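Local coordinates for protein mRNA interferase toxin RelE (Escherichia coli, PDB 4FXI) that cleaves mRNA in the ribosomal A site as a codon-specific endoribonuclease toxin, shutting down translation during amino acid starvation and held in check by the antitoxin RelB, at residues A[4-9]-A[72-77]; A[35-40]-A[64-69]; A[60-65]-A[76-81]. The protein carries 1 engineered substitution. All coordinates share one frame; numbering follows the deposited sequence.

Interaction 1: residues A[4-9]-A[72-77]; sequences FLDFDE and VVFVIS
Phe7 turns CG anti to its carbonyl carbon (chi1 -82°); Val75 has CG1 anti to the backbone N, which sets it beside Phe7 CD2 and CE2, and CG2 anti to the carbonyl carbon, above the same ring toward its rim. Val75 CB lies over that face, 4.0 Å from the centroid of the Phe7 ring, a CH-pi contact, and the two side chains run side by side in the same direction. Leu5 joins them on this side of the sheet, its CD1 3.7 Å from Val75 CG2. Helix 9-17 covers the group: Leu12 and Trp15 meet Phe7, and Ala11 meets Val75.

On the other side of the sheet, Phe74 swings its ring toward segment 4-9 and approaches obliquely the start of Asp8, CE1 coming within 3.5 Å of Asp8 N. Asp6 lies alongside the same ring, its carboxylate inclined to the ring plane, and Val72 CG2 packs against Asp6 CB at 3.8 Å.

The backbones run parallel, strand directions 23° apart, and four hydrogen bonds alternate between them. Val73 N donates to Phe4 O and Asp6 N to Val73 O; Val75 N then reaches Asp6 O at 2.8 Å. The last, Asp8 N to Val75 O, is also 2.8 Å long and almost straight, 176° at the hydrogen, so the pairing carries on to the residue where the strand gives way to a helix. Asp8 is the N-cap of that helix: its carboxylate caps a backbone N just beyond the segment and also forms a salt bridge with Arg10. The whole is a parallel strand pair at the edge of the mixed sheet, with strand 4-7 outermost in the chain, as in the RelE/ParE toxin fold.

Interaction 2: residues A[35-40]-A[64-69]; sequences ESPRIE and YQVIDE
The irregular backbone at Pro37 and Arg38 passes beside strand 64-67 without pairing with it, and the closest CA atoms, those of Pro37 and Val66, are 7.1 Å apart. The tie to the backbone is made by a side chain instead: Tyr64 OH donates to Pro37 O at 2.7 Å, in the carbonyl plane and on a lone pair. The carbonyl meets the tyrosine ring at its edge. Tyr64 holds CG between its backbone N and carbonyl carbon (chi1 63°), a rotation that directs the ring toward segment 35-40.

Beside this bond Pro37 CB rests 3.9 Å from Val66 CG2, the two side chains crossing at about a right angle. The other methyl of the valine, CG1, sits over one face of the Arg38 guanidinium, 3.6 Å from NH2. Arg38 is extended from CG to NE and meets Asp68 tip to tip in a salt bridge, NH2 to OD2 3.1 Å, with the donor well above the carboxylate plane and the two planar groups 76° apart. A water accepts from Arg38 NE and donates to Asp68 OD2, a second link between the pair. Both charges have further partners: Asp49 and Tyr51 take Arg38 NH1, and Tyr3 bonds Asp68 OD1. Here the loop following helix 20-35 is fastened to the central sheet of the RelE-type fold, through a small apolar patch bordered by a salt bridge.

Interaction 3: residues A[60-65]-A[76-81]; sequences YRLVYQ and ISVGKA. Engineered in segment 76-81: Ala81 (natural residue Arg). With SO4 (sulfate ion), chain D.
The beta hairpin of strands 60-67 and 72-78 carries part of the proposed catalytic site at its Arg61 end, with Arg61 inferred to be a transition-state stabiliser. Arg61 and Gly79 form a hydrogen-bonded antiparallel pair, Arg61 N to Gly79 O 2.8 Å. Further along, Val63 N donates to Ser77 O, and Val63 O accepts from Ile76 N at 2.9 Å and only weakly from Ser77 N, a classic beta bulge. Ile76 CD1 packs 3.5 Å from Val63 CG1.

Back at the Arg61 end, Lys80, bent at chi2 and chi3, lays CD over the Tyr60 ring, 3.6 Å from its centroid. Arg61 is bent at chi2 (-69°), which turns CD aside. Arg61 NH1 bonds Tyr60 O from above the carbonyl plane, while its NE and NH2 grip a sulfate, NE to O4 2.7 Å and NH2 to O3 3.1 Å. Ala81, engineered in place of the arginine inferred to be the proton donor, sets CB over one guanidinium face.

Lys54 and Tyr87 also bond the sulfate, probably a crystallisation ion. Three guanidinium nitrogens thus have acceptors, and a tetrahedral anion held in this way is consistent with a site suited to an RNA phosphate.

In the fold
From the N terminus, strand 4-7 finds its partner in strand 72-78, so interaction 1 closes the longest loop, around helices 9-17 and 20-35 and two further strands. Within that loop lies interaction 2, which brings the chain just after helix 20-35 onto strand 60-67. Interaction 3 closes the shortest loop, the 60-67/72-78 hairpin; it begins inside the loop of interaction 1 and runs past its end, so the two overlap rather than nest. It shares Tyr64 and Gln65 with interaction 2, and Ile76 and Ser77 with interaction 1. Val73 also packs on Pro37, joining interactions 1 and 2. Together they join the edge strand, the post-helix loop and the hairpin's Arg61 end to one sheet.

Interaction 1: residues A[4-9]-A[72-77]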
loop_
_atom_site.group_PDB
_atom_site.type_symbol
_atom_site.label_atom_id
_atom_site.label_comp_id
_atom_site.label_asym_id
_atom_site.label_seq_id
_atom_site.Cartn_x
_atom_site.Cartn_y
_atom_site.Cartn_z
ATOM N N PHE A 4 -5.656 -10.161 7.703
ATOM C CA PHE A 4 -4.918 -9.438 8.736
ATOM C C PHE A 4 -4.004 -8.414 8.080
ATOM O O PHE A 4 -3.830 -8.421 6.858
ATOM C CB PHE A 4 -4.069 -10.413 9.569
ATOM C CG PHE A 4 -4.873 -11.404 10.360
ATOM C CD1 PHE A 4 -5.380 -11.065 11.607
ATOM C CD2 PHE A 4 -5.114 -12.677 9.866
ATOM C CE1 PHE A 4 -6.123 -11.979 12.339
ATOM C CE2 PHE A 4 -5.852 -13.597 10.597
ATOM C CZ PHE A 4 -6.353 -13.248 11.836
ATOM N N LEU A 5 -3.397 -7.549 8.892
ATOM C CA LEU A 5 -2.555 -6.473 8.366
ATOM C C LEU A 5 -1.142 -6.534 8.935
ATOM O O LEU A 5 -0.956 -6.847 10.110
ATOM C CB LEU A 5 -3.180 -5.105 8.697
ATOM C CG LEU A 5 -2.357 -3.845 8.395
ATOM C CD1 LEU A 5 -2.184 -3.641 6.880
ATOM C CD2 LEU A 5 -3.005 -2.617 9.016
ATOM N N ASP A 6 -0.150 -6.233 8.098
ATOM C CA ASP A 6 1.230 -6.144 8.554
ATOM C C ASP A 6 1.905 -5.058 7.723
ATOM O O ASP A 6 1.491 -4.802 6.591
ATOM C CB ASP A 6 1.942 -7.491 8.363
ATOM C CG ASP A 6 3.308 -7.534 9.037
ATOM O OD1 ASP A 6 3.490 -6.849 10.066
ATOM O OD2 ASP A 6 4.194 -8.257 8.539
ATOM N N PHE A 7 2.923 -4.415 8.287
ATOM C CA PHE A 7 3.683 -3.376 7.592
ATOM C C PHE A 7 5.140 -3.779 7.518
ATOM O O PHE A 7 5.689 -4.327 8.486
ATOM C CB PHE A 7 3.668 -2.070 8.397
ATOM C CG PHE A 7 2.443 -1.234 8.210
ATOM C CD1 PHE A 7 1.287 -1.505 8.922
ATOM C CD2 PHE A 7 2.458 -0.150 7.362
ATOM C CE1 PHE A 7 0.154 -0.714 8.753
ATOM C CE2 PHE A 7 1.330 0.646 7.191
ATOM C CZ PHE A 7 0.178 0.365 7.898
ATOM N N ASP A 8 5.780 -3.476 6.391
ATOM C CA ASP A 8 7.233 -3.433 6.348
ATOM C C ASP A 8 7.665 -2.353 7.321
ATOM O O ASP A 8 7.020 -1.304 7.399
ATOM C CB ASP A 8 7.706 -3.058 4.942
ATOM C CG ASP A 8 9.216 -3.091 4.807
ATOM O OD1 ASP A 8 9.882 -2.132 5.241
ATOM O OD2 ASP A 8 9.737 -4.077 4.248
ATOM N N GLU A 9 8.743 -2.607 8.065
ATOM C CA GLU A 9 9.268 -1.643 9.038
ATOM C C GLU A 9 9.398 -0.248 8.442
ATOM O O GLU A 9 8.992 0.734 9.051
ATOM C CB GLU A 9 10.635 -2.090 9.565
ATOM C CG GLU A 9 10.861 -3.599 9.581
ATOM C CD GLU A 9 10.197 -4.298 10.758
ATOM O OE1 GLU A 9 9.301 -3.700 11.392
ATOM O OE2 GLU A 9 10.577 -5.454 11.050
ATOM N N VAL A 72 -2.629 -12.388 4.996
ATOM C CA VAL A 72 -2.205 -11.053 5.380
ATOM C C VAL A 72 -2.066 -10.074 4.207
ATOM O O VAL A 72 -1.690 -10.456 3.084
ATOM C CB VAL A 72 -0.888 -11.102 6.190
ATOM C CG1 VAL A 72 0.275 -11.442 5.291
ATOM C CG2 VAL A 72 -0.640 -9.776 6.886
ATOM N N VAL A 73 -2.405 -8.816 4.485
ATOM C CA VAL A 73 -2.130 -7.696 3.591
ATOM C C VAL A 73 -0.860 -7.053 4.115
ATOM O O VAL A 73 -0.827 -6.552 5.236
ATOM C CB VAL A 73 -3.280 -6.653 3.603
ATOM C CG1 VAL A 73 -2.855 -5.331 2.947
ATOM C CG2 VAL A 73 -4.519 -7.222 2.923
ATOM N N PHE A 74 0.192 -7.092 3.306
ATOM C CA PHE A 74 1.512 -6.628 3.720
ATOM C C PHE A 74 1.802 -5.287 3.073
ATOM O O PHE A 74 2.022 -5.201 1.866
ATOM C CB PHE A 74 2.561 -7.672 3.312
ATOM C CG PHE A 74 3.961 -7.333 3.733
ATOM C CD1 PHE A 74 4.274 -7.109 5.064
ATOM C CD2 PHE A 74 4.976 -7.265 2.793
ATOM C CE1 PHE A 74 5.573 -6.805 5.446
ATOM C CE2 PHE A 74 6.276 -6.955 3.175
ATOM C CZ PHE A 74 6.569 -6.727 4.503
ATOM N N VAL A 75 1.776 -4.222 3.863
ATOM C CA VAL A 75 2.035 -2.894 3.317
ATOM C C VAL A 75 3.536 -2.724 3.111
ATOM O O VAL A 75 4.291 -2.778 4.067
ATOM C CB VAL A 75 1.533 -1.798 4.261
ATOM C CG1 VAL A 75 1.869 -0.405 3.688
ATOM C CG2 VAL A 75 0.022 -1.946 4.468
ATOM N N ILE A 76 3.971 -2.526 1.868
ATOM C CA ILE A 76 5.414 -2.439 1.592
ATOM C C ILE A 76 5.945 -1.031 1.336
ATOM O O ILE A 76 7.138 -0.771 1.513
ATOM C CB ILE A 76 5.791 -3.289 0.391
ATOM C CG1 ILE A 76 4.998 -2.838 -0.813
ATOM C CG2 ILE A 76 5.483 -4.736 0.650
ATOM C CD1 ILE A 76 5.098 -3.794 -1.932
ATOM N N SER A 77 5.075 -0.123 0.913
ATOM C CA SER A 77 5.523 1.198 0.517
ATOM C C SER A 77 4.396 2.224 0.605
ATOM O O SER A 77 3.288 1.990 0.112
ATOM C CB SER A 77 6.074 1.154 -0.914
ATOM O OG SER A 77 6.637 2.404 -1.279
#

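Interaction 2: residues A[35-40]-A[64-69]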
loop_
_atom_site.group_PDB
_atom_site.type_symbol
_atom_site.label_atom_id
_atom_site.label_comp_id
_atom_site.label_asym_id
_atom_site.label_seq_id
_atom_site.Cartn_x
_atom_site.Cartn_y
_atom_site.Cartn_z
ATOM N N GLU A 35 -11.014 -6.033 4.053
ATOM C CA GLU A 35 -12.202 -6.876 3.906
ATOM C C GLU A 35 -12.114 -7.783 2.681
ATOM O O GLU A 35 -12.658 -8.884 2.683
ATOM C CB GLU A 35 -13.477 -6.034 3.854
ATOM C CG GLU A 35 -13.794 -5.318 5.161
ATOM C CD GLU A 35 -13.977 -6.282 6.330
ATOM O OE1 GLU A 35 -14.672 -7.310 6.162
ATOM O OE2 GLU A 35 -13.407 -6.016 7.408
ATOM N N SER A 36 -11.419 -7.317 1.642
ATOM C CA SER A 36 -11.273 -8.066 0.392
ATOM C C SER A 36 -10.198 -7.382 -0.463
ATOM O O SER A 36 -10.496 -6.480 -1.252
ATOM C CB SER A 36 -12.605 -8.099 -0.365
ATOM O OG SER A 36 -12.499 -8.840 -1.569
ATOM N N PRO A 37 -8.939 -7.807 -0.300
ATOM C CA PRO A 37 -7.807 -6.998 -0.773
ATOM C C PRO A 37 -7.441 -7.155 -2.244
ATOM O O PRO A 37 -6.724 -6.317 -2.760
ATOM C CB PRO A 37 -6.656 -7.475 0.127
ATOM C CG PRO A 37 -6.999 -8.908 0.403
ATOM C CD PRO A 37 -8.501 -8.891 0.601
ATOM N N ARG A 38 -7.922 -8.196 -2.906
ATOM C CA ARG A 38 -7.640 -8.342 -4.323
ATOM C C ARG A 38 -8.692 -7.568 -5.084
ATOM O O ARG A 38 -9.833 -8.005 -5.223
ATOM C CB ARG A 38 -7.617 -9.815 -4.721
ATOM C CG ARG A 38 -6.505 -10.594 -4.020
ATOM C CD ARG A 38 -6.399 -12.002 -4.593
ATOM N NE ARG A 38 -5.368 -12.803 -3.942
ATOM C CZ ARG A 38 -4.071 -12.718 -4.219
ATOM N NH1 ARG A 38 -3.637 -11.851 -5.127
ATOM N NH2 ARG A 38 -3.207 -13.496 -3.583
ATOM N N ILE A 39 -8.310 -6.372 -5.505
ATOM C CA ILE A 39 -9.196 -5.491 -6.237
ATOM C C ILE A 39 -8.495 -5.377 -7.580
ATOM O O ILE A 39 -7.479 -4.697 -7.692
ATOM C CB ILE A 39 -9.263 -4.117 -5.552
ATOM C CG1 ILE A 39 -9.863 -4.257 -4.150
ATOM C CG2 ILE A 39 -10.083 -3.133 -6.372
ATOM C CD1 ILE A 39 -9.762 -3.001 -3.327
ATOM N N GLU A 40 -9.033 -6.070 -8.578
ATOM C CA GLU A 40 -8.327 -6.255 -9.851
ATOM C C GLU A 40 -7.975 -4.942 -10.534
ATOM O O GLU A 40 -6.901 -4.821 -11.152
ATOM C CB GLU A 40 -9.137 -7.181 -10.765
ATOM C CG GLU A 40 -8.487 -7.449 -12.115
ATOM C CD GLU A 40 -7.254 -8.335 -12.040
ATOM O OE1 GLU A 40 -6.964 -8.907 -10.965
ATOM O OE2 GLU A 40 -6.567 -8.461 -13.078
ATOM N N TYR A 64 0.699 -2.531 -1.491
ATOM C CA TYR A 64 0.651 -3.684 -0.610
ATOM C C TYR A 64 0.736 -4.990 -1.368
ATOM O O TYR A 64 0.359 -5.062 -2.534
ATOM C CB TYR A 64 -0.607 -3.660 0.277
ATOM C CG TYR A 64 -1.937 -3.738 -0.466
ATOM C CD1 TYR A 64 -2.530 -4.966 -0.772
ATOM C CD2 TYR A 64 -2.615 -2.580 -0.826
ATOM C CE1 TYR A 64 -3.755 -5.028 -1.446
ATOM C CE2 TYR A 64 -3.839 -2.633 -1.483
ATOM C CZ TYR A 64 -4.395 -3.854 -1.801
ATOM O OH TYR A 64 -5.614 -3.879 -2.451
ATOM N N GLN A 65 1.223 -6.016 -0.678
ATOM C CA GLN A 65 1.319 -7.363 -1.223
ATOM C C GLN A 65 0.289 -8.243 -0.526
ATOM O O GLN A 65 0.183 -8.218 0.696
ATOM C CB GLN A 65 2.724 -7.902 -0.948
ATOM C CG GLN A 65 2.996 -9.289 -1.473
ATOM C CD GLN A 65 4.384 -9.786 -1.083
ATOM O OE1 GLN A 65 4.818 -9.627 0.056
ATOM N NE2 GLN A 65 5.082 -10.376 -2.026
ATOM N N VAL A 66 -0.476 -9.025 -1.284
ATOM C CA VAL A 66 -1.387 -9.973 -0.638
ATOM C C VAL A 66 -0.712 -11.328 -0.444
ATOM O O VAL A 66 -0.204 -11.914 -1.395
ATOM C CB VAL A 66 -2.665 -10.145 -1.444
ATOM C CG1 VAL A 66 -3.551 -11.203 -0.796
ATOM C CG2 VAL A 66 -3.394 -8.805 -1.530
ATOM N N ILE A 67 -0.703 -11.826 0.787
ATOM C CA ILE A 67 -0.005 -13.071 1.091
ATOM C C ILE A 67 -0.990 -14.096 1.633
ATOM O O ILE A 67 -1.244 -14.156 2.845
ATOM C CB ILE A 67 1.144 -12.850 2.102
ATOM C CG1 ILE A 67 2.058 -11.706 1.628
ATOM C CG2 ILE A 67 1.940 -14.144 2.308
ATOM C CD1 ILE A 67 3.160 -11.344 2.597
ATOM N N ASP A 68 -1.554 -14.892 0.732
ATOM C CA ASP A 68 -2.634 -15.816 1.096
ATOM C C ASP A 68 -2.227 -16.830 2.160
ATOM O O ASP A 68 -3.037 -17.196 3.004
ATOM C CB ASP A 68 -3.133 -16.572 -0.140
ATOM C CG ASP A 68 -3.949 -15.701 -1.072
ATOM O OD1 ASP A 68 -4.443 -14.648 -0.625
ATOM O OD2 ASP A 68 -4.113 -16.087 -2.250
ATOM N N GLU A 69 -0.978 -17.286 2.115
ATOM C CA GLU A 69 -0.524 -18.332 3.030
ATOM C C GLU A 69 -0.534 -17.845 4.479
ATOM O O GLU A 69 -0.566 -18.647 5.412
ATOM C CB GLU A 69 0.868 -18.835 2.644
ATOM C CG GLU A 69 1.110 -18.922 1.141
ATOM C CD GLU A 69 1.585 -17.602 0.541
ATOM O OE1 GLU A 69 0.832 -16.995 -0.252
ATOM O OE2 GLU A 69 2.717 -17.176 0.860
HETATM O O HOH W 1 -6.544 -15.340 -3.242
#

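Interaction 3: residues A[60-65]-A[76-81]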
loop_
_atom_site.group_PDB
_atom_site.type_symbol
_atom_site.label_atom_id
_atom_site.label_comp_id
_atom_site.label_asym_id
_atom_site.label_seq_id
_atom_site.Cartn_x
_atom_site.Cartn_y
_atom_site.Cartn_z
ATOM N N TYR A 60 -0.322 10.891 -2.922
ATOM C CA TYR A 60 0.266 9.803 -2.161
ATOM C C TYR A 60 -0.331 8.463 -2.570
ATOM O O TYR A 60 -1.457 8.401 -3.060
ATOM C CB TYR A 60 0.062 10.051 -0.667
ATOM C CG TYR A 60 1.125 10.942 -0.079
ATOM C CD1 TYR A 60 1.032 12.325 -0.171
ATOM C CD2 TYR A 60 2.238 10.402 0.545
ATOM C CE1 TYR A 60 2.011 13.142 0.357
ATOM C CE2 TYR A 60 3.220 11.208 1.075
ATOM C CZ TYR A 60 3.103 12.578 0.979
ATOM O OH TYR A 60 4.085 13.384 1.508
ATOM N N ARG A 61 0.443 7.397 -2.376
ATOM C CA ARG A 61 0.037 6.054 -2.771
ATOM C C ARG A 61 0.456 5.065 -1.708
ATOM O O ARG A 61 1.466 5.257 -1.034
ATOM C CB ARG A 61 0.729 5.657 -4.076
ATOM C CG ARG A 61 0.479 6.587 -5.242
ATOM C CD ARG A 61 -0.962 6.504 -5.712
ATOM N NE ARG A 61 -1.186 7.342 -6.887
ATOM C CZ ARG A 61 -1.631 8.594 -6.840
ATOM N NH1 ARG A 61 -1.913 9.163 -5.672
ATOM N NH2 ARG A 61 -1.803 9.274 -7.963
ATOM N N LEU A 62 -0.311 3.993 -1.563
ATOM C CA LEU A 62 0.100 2.893 -0.708
ATOM C C LEU A 62 0.208 1.645 -1.577
ATOM O O LEU A 62 -0.690 1.349 -2.366
ATOM C CB LEU A 62 -0.886 2.693 0.468
ATOM C CG LEU A 62 -0.527 1.602 1.485
ATOM C CD1 LEU A 62 -0.995 1.989 2.893
ATOM C CD2 LEU A 62 -1.098 0.221 1.119
ATOM N N VAL A 63 1.314 0.921 -1.439
ATOM C CA VAL A 63 1.476 -0.322 -2.160
ATOM C C VAL A 63 1.474 -1.496 -1.186
ATOM O O VAL A 63 2.155 -1.472 -0.169
ATOM C CB VAL A 63 2.783 -0.331 -2.986
ATOM C CG1 VAL A 63 2.931 -1.650 -3.719
ATOM C CG2 VAL A 63 2.790 0.843 -3.978
ATOM N N TYR A 64 0.699 -2.531 -1.491
ATOM C CA TYR A 64 0.651 -3.684 -0.610
ATOM C C TYR A 64 0.736 -4.990 -1.368
ATOM O O TYR A 64 0.359 -5.062 -2.534
ATOM C CB TYR A 64 -0.607 -3.660 0.277
ATOM C CG TYR A 64 -1.937 -3.738 -0.466
ATOM C CD1 TYR A 64 -2.530 -4.966 -0.772
ATOM C CD2 TYR A 64 -2.615 -2.580 -0.826
ATOM C CE1 TYR A 64 -3.755 -5.028 -1.446
ATOM C CE2 TYR A 64 -3.839 -2.633 -1.483
ATOM C CZ TYR A 64 -4.395 -3.854 -1.801
ATOM O OH TYR A 64 -5.614 -3.879 -2.451
ATOM N N GLN A 65 1.223 -6.016 -0.678
ATOM C CA GLN A 65 1.319 -7.363 -1.223
ATOM C C GLN A 65 0.289 -8.243 -0.526
ATOM O O GLN A 65 0.183 -8.218 0.696
ATOM C CB GLN A 65 2.724 -7.902 -0.948
ATOM C CG GLN A 65 2.996 -9.289 -1.473
ATOM C CD GLN A 65 4.384 -9.786 -1.083
ATOM O OE1 GLN A 65 4.818 -9.627 0.056
ATOM N NE2 GLN A 65 5.082 -10.376 -2.026
ATOM N N ILE A 76 3.971 -2.526 1.868
ATOM C CA ILE A 76 5.414 -2.439 1.592
ATOM C C ILE A 76 5.945 -1.031 1.336
ATOM O O ILE A 76 7.138 -0.771 1.513
ATOM C CB ILE A 76 5.791 -3.289 0.391
ATOM C CG1 ILE A 76 4.998 -2.838 -0.813
ATOM C CG2 ILE A 76 5.483 -4.736 0.650
ATOM C CD1 ILE A 76 5.098 -3.794 -1.932
ATOM N N SER A 77 5.075 -0.123 0.913
ATOM C CA SER A 77 5.523 1.198 0.517
ATOM C C SER A 77 4.396 2.224 0.605
ATOM O O SER A 77 3.288 1.990 0.112
ATOM C CB SER A 77 6.074 1.154 -0.914
ATOM O OG SER A 77 6.637 2.404 -1.279
ATOM N N VAL A 78 4.670 3.354 1.252
ATOM C CA VAL A 78 3.750 4.488 1.190
ATOM C C VAL A 78 4.516 5.787 0.940
ATOM O O VAL A 78 5.451 6.130 1.672
ATOM C CB VAL A 78 2.758 4.559 2.400
ATOM C CG1 VAL A 78 3.010 3.447 3.385
ATOM C CG2 VAL A 78 2.776 5.927 3.070
ATOM N N GLY A 79 4.143 6.472 -0.137
ATOM C CA GLY A 79 4.858 7.653 -0.587
ATOM C C GLY A 79 4.298 8.230 -1.875
ATOM O O GLY A 79 3.156 7.960 -2.232
ATOM N N LYS A 80 5.121 9.002 -2.585
ATOM C CA LYS A 80 4.685 9.788 -3.749
ATOM C C LYS A 80 4.722 9.050 -5.091
ATOM O O LYS A 80 5.686 8.346 -5.404
ATOM C CB LYS A 80 5.545 11.052 -3.878
ATOM C CG LYS A 80 5.565 11.931 -2.640
ATOM C CD LYS A 80 4.195 12.514 -2.350
ATOM C CE LYS A 80 3.725 13.413 -3.481
ATOM N NZ LYS A 80 2.467 14.132 -3.129
ATOM N N ALA A 81 3.682 9.252 -5.894
ATOM C CA ALA A 81 3.634 8.705 -7.246
ATOM C C ALA A 81 4.580 9.449 -8.192
ATOM O O ALA A 81 5.024 8.892 -9.197
ATOM C CB ALA A 81 2.214 8.743 -7.786
HETATM S S SO4 D . -0.376 6.449 -10.429
HETATM O O1 SO4 D . -1.478 5.818 -11.150
HETATM O O2 SO4 D . 0.890 6.071 -11.053
HETATM O O3 SO4 D . -0.531 7.901 -10.460
HETATM O O4 SO4 D . -0.377 5.999 -9.040
#